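Local coordinates for protein serine-pyruvate aminotransferase (agxt) (PDB 3ZRR) that probably transfers amino groups between serine or alanine and 2-oxo acids such as pyruvate or glyoxylate, using pyridoxal 5'-phosphate as cofactor, at residues 86-91 with 136-141. Numbering follows the deposited sequence.
Sequences GVFGDR and VETSTG. With PXG (3-[O-phosphonopyridoxyl]--amino-benzoic acid), chain C.
The carboxylate of E137 meets the N-terminal turn of helix 87-96 through two backbone amides. F88 N donates almost straight to E137 OE2 (3.1 Å, 173°), and G89 N reaches the syn lone pair of E137 OE1 at 3.0 Å. The bend at chi2 (56°) turns the carboxylate to these amides, its plane only 6° from that of the F88 ring, whose edge it meets. From its own segment E137 OE2 also accepts S139 N and, from above the carboxylate plane, S139 OG at 2.7 Å, making three donors on one buried oxygen. Close packing continues at the adduct PXG: its pyridine ring covers one face of F88, with PXG C4 3.4 Å from F88 CE1, while T138 OG1, of a pyridoxal phosphate-binding residue in this class-V aminotransferase, shares a 2.5 Å hydrogen bond with PXG O3. E137 is thus second shell, behind F88. The looser margin is at partly exposed V87, methyl against methylene, V87 CG2 to S139 CB at 3.6 Å. With an alanine in place of E137, the amides of F88 and G89 would probably lose their acceptor and the F88 ring be less firmly placed against PXG. A carboxylate at a helix start suggests a favourable charge-dipole interaction, probably stabilising its ionised form.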
# COMPACT_ATOMS: atom_id res chain seq x y z
N GLY A 86 -12.69 27.64 25.29
CA GLY A 86 -11.95 28.33 24.23
C GLY A 86 -12.54 28.08 22.86
O GLY A 86 -13.75 27.96 22.74
N VAL A 87 -11.67 27.99 21.86
CA VAL A 87 -12.08 27.91 20.44
C VAL A 87 -13.13 26.86 20.14
O VAL A 87 -14.14 27.13 19.51
CB VAL A 87 -10.82 27.64 19.53
CG1 VAL A 87 -11.23 27.42 18.07
CG2 VAL A 87 -9.88 28.78 19.59
N PHE A 88 -12.90 25.63 20.60
CA PHE A 88 -13.81 24.56 20.24
C PHE A 88 -15.11 24.53 21.06
O PHE A 88 -16.14 24.13 20.57
CB PHE A 88 -13.04 23.24 20.12
CG PHE A 88 -12.12 23.22 18.93
CD1 PHE A 88 -12.65 23.09 17.64
CD2 PHE A 88 -10.75 23.43 19.09
CE1 PHE A 88 -11.80 23.15 16.52
CE2 PHE A 88 -9.90 23.50 17.97
CZ PHE A 88 -10.43 23.34 16.69
N GLY A 89 -15.07 25.03 22.28
CA GLY A 89 -16.32 25.36 22.99
C GLY A 89 -17.08 26.44 22.24
O GLY A 89 -18.31 26.35 22.05
N ASP A 90 -16.37 27.46 21.76
CA ASP A 90 -17.03 28.56 21.05
C ASP A 90 -17.67 28.11 19.72
O ASP A 90 -18.64 28.71 19.25
CB ASP A 90 -16.07 29.71 20.79
CG ASP A 90 -15.66 30.43 22.07
OD1 ASP A 90 -16.26 30.23 23.17
OD2 ASP A 90 -14.69 31.19 21.98
N ARG A 91 -17.12 27.05 19.13
CA ARG A 91 -17.69 26.50 17.91
C ARG A 91 -19.13 25.98 18.14
O ARG A 91 -19.94 26.03 17.21
CB ARG A 91 -16.77 25.40 17.32
CG ARG A 91 -17.38 24.69 16.13
CD ARG A 91 -16.35 24.11 15.23
NE ARG A 91 -15.55 25.16 14.62
CZ ARG A 91 -14.75 24.96 13.58
NH1 ARG A 91 -14.66 23.74 13.03
NH2 ARG A 91 -14.05 25.96 13.10
N VAL A 136 -11.65 18.02 26.30
CA VAL A 136 -10.35 18.70 26.21
C VAL A 136 -10.45 19.82 25.19
O VAL A 136 -10.82 19.59 24.04
CB VAL A 136 -9.21 17.74 25.82
CG1 VAL A 136 -7.91 18.53 25.43
CG2 VAL A 136 -8.92 16.76 26.94
N GLU A 137 -10.12 21.03 25.64
CA GLU A 137 -10.12 22.21 24.78
C GLU A 137 -8.78 22.31 24.10
O GLU A 137 -7.76 22.68 24.71
CB GLU A 137 -10.45 23.50 25.55
CG GLU A 137 -10.28 24.77 24.72
CD GLU A 137 -11.09 24.74 23.43
OE1 GLU A 137 -12.33 24.62 23.51
OE2 GLU A 137 -10.50 24.86 22.34
N THR A 138 -8.78 21.98 22.82
CA THR A 138 -7.58 21.78 22.04
C THR A 138 -6.77 23.07 21.94
O THR A 138 -5.54 23.01 21.89
CB THR A 138 -7.95 21.25 20.62
OG1 THR A 138 -8.81 20.12 20.78
CG2 THR A 138 -6.71 20.81 19.83
N SER A 139 -7.45 24.22 21.92
CA SER A 139 -6.74 25.48 21.74
C SER A 139 -5.88 25.88 22.95
O SER A 139 -4.96 26.66 22.82
CB SER A 139 -7.72 26.61 21.41
OG SER A 139 -8.64 26.77 22.49
N THR A 140 -6.15 25.31 24.12
CA THR A 140 -5.43 25.68 25.34
C THR A 140 -4.86 24.48 26.11
O THR A 140 -4.09 24.66 27.04
CB THR A 140 -6.35 26.46 26.34
OG1 THR A 140 -7.42 25.60 26.80
CG2 THR A 140 -6.90 27.77 25.74
N GLY A 141 -5.27 23.27 25.75
CA GLY A 141 -4.79 22.06 26.42
C GLY A 141 -5.43 21.80 27.77
O GLY A 141 -4.89 21.07 28.60
N1 PXG C . -13.68 19.84 18.86
C2 PXG C . -12.39 19.75 19.24
C2A PXG C . -12.04 19.66 20.71
C3 PXG C . -11.39 19.70 18.26
O3 PXG C . -10.10 19.59 18.66
C5 PXG C . -13.05 19.88 16.55
C6 PXG C . -14.04 19.90 17.55
C5A PXG C . -13.47 19.96 15.07
OP4 PXG C . -13.14 18.72 14.45
P PXG C . -13.08 18.60 12.87
OP1 PXG C . -12.81 17.13 12.67
OP2 PXG C . -11.99 19.56 12.43
OP3 PXG C . -14.47 19.08 12.48
C4 PXG C . -11.71 19.76 16.91
C4A PXG C . -10.66 19.70 15.81
C7 PXG C . -5.45 22.94 15.72
C8 PXG C . -6.56 22.10 15.15
O2 PXG C . -5.34 24.13 15.34
C9 PXG C . -7.42 21.38 16.00
C10 PXG C . -8.45 20.61 15.45
C11 PXG C . -8.59 20.57 14.06
C12 PXG C . -7.72 21.28 13.22
C13 PXG C . -6.71 22.04 13.77
O8 PXG C . -4.66 22.40 16.53
N9 PXG C . -9.30 19.91 16.25